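Local coordinates for hydrogenase expression/formation protein (HypB) (Archaeoglobus fulgidus, PDB 2WSM) that probably binds and hydrolyses GTP, dimerises in a GTP-dependent way, and handles nickel during the maturation of hydrogenase, at residues A179-I184 / A188-M193; A156-I161 / E202-F207. All coordinates share one frame; numbering follows the deposited sequence.

Interaction 1 of 2, residues A179-I184 / A188-M193; sequences ADAKLI and AKIIEM
Ala181 and Lys182 meet Ile190 without any aromatic ring or planar side-chain group between them. The flat surface that takes part is the peptide link joining Ala181 to Lys182. Ile190 stands its CD1 methyl above that peptide plane, 3.8 Å from Lys182 N. No edge of a flat side chain is used.

CD1 is the point of contact for the whole strand segment. Beside the peptide it meets Ala181 CB at 3.7 Å, an apolar methyl-to-methyl touch. Lys182 closes in from a second direction. Its chain leaves with CG anti to the backbone N (chi1 175°), then bends at chi3 and chi4. The bend curls the ammonium end back toward the strand, so that Lys182 NZ lies 3.8 Å from Ile190 CD1. This is van der Waals contact and not a polar bond. Ile190 reaches across with CG1 anti to its own carbonyl carbon and with an extended second torsion (chi2 -179°), which carries CD1 out to the helix.

The joint is small, burying 125 Å² in all. Its Ala181 side is buried, while Lys182 is exposed, so the methyl sits at the border between interior and solvent.

Four residues separate helix 174-184 from edge strand 189-192, which is parallel to strand 158-162. Backbone hydrogen bonds join Lys189 and Ile191 to Ile159. Ala181 also touches Ile159, and Ile190 touches Ile161 and Lys178. The helix packs over strand 189-192 and its inner neighbour 158-162, within a beta-alpha-beta crossover between them. Ile191 instead touches Glu203 of helix 201-212, as successive strand residues face different helices in this alpha/beta sheet.

Interaction 2 of 2, residues A156-I161 / E202-F207; sequences ADLIVI and EEWIDF
Leu158 presses its CD1 methyl onto one face of the Phe207 ring. CD1 lies 3.4 Å from the ring centroid and 14° off the ring normal, a CH-pi contact almost straight over the centre. The nearest ring atom, Phe207 CG, is 3.3 Å from Leu158 CD1, which makes the packing tight. Leu158 and Phe207 approach from opposite directions. Phe207 carries CG anti to the backbone N (chi1 157°), which swings its ring toward the strand. The same methyl touches the Trp204 ring more loosely and obliquely, with Leu158 CD1 4.4 Å from Trp204 CE3. With an alanine for Phe207, the leucine methyl would probably lose its CH-pi partner and face a gap where the ring had been.

In the next shell, Trp204 O lies in plane at the edge of the Phe207 ring. Trp204 NE1 is hydrogen-bonded to Thr50 OG1 on helix 43-54, which ties the indole to that neighbour. On the strand side, Leu158 also touches Ile191 and is joined by a backbone hydrogen bond to Val135. Helix 201-212 thus covers inner strand 158-162. Helices packed on a parallel sheet through buried apolar side chains are characteristic of the P-loop NTPase fold, to which this GTPase family belongs.

How the interactions relate
Interactions 1 and 2 pack helices on opposite faces of one parallel sheet, on edge strand 189-192 and its inner neighbour 158-162 respectively. Interaction 2 is fully buried, whereas interaction 1 is partly open to solvent. Their chemistry follows suit. The inner site uses aromatic rings and a leucine methyl. The outer one uses an isoleucine methyl against alanine, a peptide group and a lysine. The sheet links them directly, since Met193 N is probably hydrogen-bonded to Ile161 O at 2.7 Å. Side chains also join them, with Met193 CE 3.6 Å from Trp204 CB. Along the chain, interaction 1 lies within the loop that interaction 2 closes, and strand 189-192 is followed by helix 201-212.

Interaction 1 of 2, residues A179-I184 / A188-M193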
# COMPACT_ATOMS: atom_id res chain seq x y z
N ALA A 179 20.32 -6.29 -6.72
CA ALA A 179 20.44 -7.50 -5.90
C ALA A 179 19.28 -7.67 -4.91
O ALA A 179 18.79 -8.77 -4.70
CB ALA A 179 21.79 -7.52 -5.16
N ASP A 180 18.85 -6.57 -4.29
CA ASP A 180 17.70 -6.62 -3.38
C ASP A 180 16.44 -7.00 -4.15
O ASP A 180 15.60 -7.75 -3.66
CB ASP A 180 17.51 -5.28 -2.67
CG ASP A 180 18.66 -4.94 -1.73
OD1 ASP A 180 19.42 -5.85 -1.37
OD2 ASP A 180 18.81 -3.76 -1.35
N ALA A 181 16.31 -6.50 -5.37
CA ALA A 181 15.17 -6.80 -6.22
C ALA A 181 15.08 -8.29 -6.56
O ALA A 181 14.01 -8.90 -6.51
CB ALA A 181 15.24 -5.97 -7.50
N LYS A 182 16.23 -8.86 -6.90
CA LYS A 182 16.37 -10.26 -7.26
C LYS A 182 16.17 -11.19 -6.06
O LYS A 182 15.55 -12.25 -6.17
CB LYS A 182 17.76 -10.48 -7.86
CG LYS A 182 18.11 -11.92 -8.17
CD LYS A 182 19.40 -11.99 -8.98
CE LYS A 182 19.37 -10.98 -10.12
NZ LYS A 182 18.09 -11.05 -10.89
N LEU A 183 16.70 -10.79 -4.90
CA LEU A 183 16.47 -11.56 -3.69
C LEU A 183 14.98 -11.62 -3.36
O LEU A 183 14.45 -12.68 -3.00
CB LEU A 183 17.24 -10.95 -2.51
CG LEU A 183 17.20 -11.78 -1.23
CD1 LEU A 183 18.06 -13.03 -1.38
CD2 LEU A 183 17.62 -10.96 -0.01
N ILE A 184 14.32 -10.46 -3.45
CA ILE A 184 12.90 -10.35 -3.14
C ILE A 184 12.04 -11.01 -4.23
O ILE A 184 11.01 -11.59 -3.93
CB ILE A 184 12.46 -8.87 -2.95
CG1 ILE A 184 13.27 -8.20 -1.83
CG2 ILE A 184 10.97 -8.77 -2.64
CD1 ILE A 184 12.63 -6.93 -1.28
N ALA A 188 11.37 -12.07 -11.56
CA ALA A 188 11.19 -10.83 -12.32
C ALA A 188 12.37 -10.48 -13.20
O ALA A 188 13.51 -10.58 -12.77
CB ALA A 188 10.90 -9.67 -11.38
N LYS A 189 12.09 -10.06 -14.43
CA LYS A 189 13.12 -9.43 -15.24
C LYS A 189 13.49 -8.12 -14.56
O LYS A 189 12.65 -7.50 -13.90
CB LYS A 189 12.62 -9.16 -16.67
CG LYS A 189 12.03 -10.37 -17.39
CD LYS A 189 11.66 -10.02 -18.83
CE LYS A 189 10.71 -11.06 -19.44
NZ LYS A 189 11.40 -12.31 -19.87
N ILE A 190 14.73 -7.69 -14.72
CA ILE A 190 15.19 -6.45 -14.13
C ILE A 190 15.94 -5.64 -15.18
O ILE A 190 16.86 -6.13 -15.82
CB ILE A 190 16.11 -6.69 -12.91
CG1 ILE A 190 15.35 -7.46 -11.83
CG2 ILE A 190 16.62 -5.39 -12.35
CD1 ILE A 190 16.17 -7.73 -10.57
N ILE A 191 15.53 -4.39 -15.37
CA ILE A 191 16.18 -3.54 -16.34
C ILE A 191 16.76 -2.31 -15.67
O ILE A 191 16.09 -1.66 -14.88
CB ILE A 191 15.19 -3.10 -17.44
CG1 ILE A 191 14.67 -4.31 -18.21
CG2 ILE A 191 15.85 -2.10 -18.37
CD1 ILE A 191 13.49 -4.01 -19.13
N GLU A 192 18.02 -2.02 -15.96
CA GLU A 192 18.64 -0.79 -15.49
C GLU A 192 18.47 0.24 -16.59
O GLU A 192 18.93 0.04 -17.71
CB GLU A 192 20.12 -1.02 -15.21
CG GLU A 192 20.39 -2.15 -14.23
CD GLU A 192 21.85 -2.53 -14.22
OE1 GLU A 192 22.70 -1.63 -14.00
OE2 GLU A 192 22.16 -3.72 -14.44
N MET A 193 17.81 1.34 -16.27
CA MET A 193 17.35 2.23 -17.33
C MET A 193 17.74 3.68 -17.12
O MET A 193 17.72 4.19 -16.00
CB MET A 193 15.83 2.11 -17.50
CG MET A 193 15.24 2.97 -18.62
SD MET A 193 13.44 2.87 -18.72
CE MET A 193 13.22 1.25 -19.45

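Interaction 2 of 2, residues A156-I161 / E202-F207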
# COMPACT_ATOMS: atom_id res chain seq x y z
N ALA A 156 5.76 -7.81 -9.01
CA ALA A 156 6.24 -7.39 -10.32
C ALA A 156 6.65 -8.56 -11.23
O ALA A 156 7.21 -9.55 -10.78
CB ALA A 156 7.39 -6.43 -10.17
N ASP A 157 6.34 -8.42 -12.52
CA ASP A 157 6.86 -9.32 -13.55
C ASP A 157 8.15 -8.73 -14.09
O ASP A 157 9.02 -9.44 -14.58
CB ASP A 157 5.86 -9.46 -14.69
CG ASP A 157 4.58 -10.12 -14.25
OD1 ASP A 157 4.63 -11.29 -13.82
OD2 ASP A 157 3.51 -9.47 -14.34
N LEU A 158 8.25 -7.41 -14.01
CA LEU A 158 9.41 -6.68 -14.49
C LEU A 158 9.64 -5.51 -13.54
O LEU A 158 8.70 -4.82 -13.17
CB LEU A 158 9.21 -6.20 -15.93
CG LEU A 158 10.44 -5.68 -16.68
CD1 LEU A 158 10.22 -5.71 -18.20
CD2 LEU A 158 10.81 -4.29 -16.23
N ILE A 159 10.88 -5.33 -13.14
CA ILE A 159 11.25 -4.25 -12.23
C ILE A 159 12.21 -3.33 -12.96
O ILE A 159 13.22 -3.78 -13.51
CB ILE A 159 11.91 -4.80 -10.96
CG1 ILE A 159 10.92 -5.66 -10.17
CG2 ILE A 159 12.48 -3.66 -10.13
CD1 ILE A 159 11.51 -6.34 -8.93
N VAL A 160 11.89 -2.04 -12.98
CA VAL A 160 12.73 -1.07 -13.66
C VAL A 160 13.47 -0.19 -12.66
O VAL A 160 12.85 0.54 -11.88
CB VAL A 160 11.92 -0.17 -14.61
CG1 VAL A 160 12.86 0.80 -15.35
CG2 VAL A 160 11.13 -1.01 -15.61
N ILE A 161 14.79 -0.28 -12.69
CA ILE A 161 15.62 0.64 -11.92
C ILE A 161 16.03 1.78 -12.86
O ILE A 161 16.65 1.55 -13.89
CB ILE A 161 16.84 -0.07 -11.31
CG1 ILE A 161 16.38 -1.28 -10.50
CG2 ILE A 161 17.63 0.88 -10.44
CD1 ILE A 161 17.49 -2.23 -10.12
N GLU A 202 15.82 -0.37 -25.26
CA GLU A 202 15.60 -1.44 -26.23
C GLU A 202 15.16 -2.70 -25.51
O GLU A 202 14.29 -3.44 -25.98
CB GLU A 202 16.88 -1.70 -27.02
CG GLU A 202 17.47 -0.45 -27.66
CD GLU A 202 16.73 -0.02 -28.92
OE1 GLU A 202 15.61 -0.53 -29.17
OE2 GLU A 202 17.28 0.82 -29.66
N GLU A 203 15.78 -2.96 -24.37
CA GLU A 203 15.40 -4.10 -23.55
C GLU A 203 13.92 -3.99 -23.18
O GLU A 203 13.18 -4.97 -23.27
CB GLU A 203 16.27 -4.18 -22.30
CG GLU A 203 15.95 -5.35 -21.40
CD GLU A 203 17.10 -5.71 -20.45
OE1 GLU A 203 17.92 -4.82 -20.13
OE2 GLU A 203 17.16 -6.88 -20.02
N TRP A 204 13.50 -2.79 -22.77
CA TRP A 204 12.11 -2.54 -22.40
C TRP A 204 11.19 -2.80 -23.57
O TRP A 204 10.17 -3.48 -23.45
CB TRP A 204 11.96 -1.09 -21.91
CG TRP A 204 10.55 -0.56 -21.93
CD1 TRP A 204 10.03 0.36 -22.79
CD2 TRP A 204 9.48 -0.91 -21.03
NE1 TRP A 204 8.71 0.60 -22.49
CE2 TRP A 204 8.34 -0.16 -21.42
CE3 TRP A 204 9.36 -1.79 -19.95
CZ2 TRP A 204 7.12 -0.26 -20.75
CZ3 TRP A 204 8.14 -1.88 -19.29
CH2 TRP A 204 7.04 -1.13 -19.69
N ILE A 205 11.57 -2.27 -24.73
CA ILE A 205 10.75 -2.42 -25.93
C ILE A 205 10.66 -3.89 -26.31
O ILE A 205 9.57 -4.39 -26.62
CB ILE A 205 11.34 -1.60 -27.09
CG1 ILE A 205 11.22 -0.10 -26.80
CG2 ILE A 205 10.64 -1.96 -28.40
CD1 ILE A 205 9.82 0.45 -26.96
N ASP A 206 11.79 -4.58 -26.27
CA ASP A 206 11.84 -6.01 -26.54
C ASP A 206 10.90 -6.80 -25.62
O ASP A 206 10.26 -7.75 -26.06
CB ASP A 206 13.27 -6.54 -26.40
CG ASP A 206 14.17 -6.09 -27.54
OD1 ASP A 206 13.67 -5.89 -28.67
OD2 ASP A 206 15.39 -5.95 -27.31
N PHE A 207 10.84 -6.41 -24.36
CA PHE A 207 9.91 -7.05 -23.43
C PHE A 207 8.46 -6.85 -23.88
O PHE A 207 7.65 -7.77 -23.81
CB PHE A 207 10.11 -6.51 -22.02
CG PHE A 207 8.91 -6.66 -21.13
CD1 PHE A 207 8.60 -7.88 -20.55
CD2 PHE A 207 8.09 -5.58 -20.85
CE1 PHE A 207 7.51 -8.02 -19.72
CE2 PHE A 207 7.00 -5.71 -20.02
CZ PHE A 207 6.70 -6.94 -19.46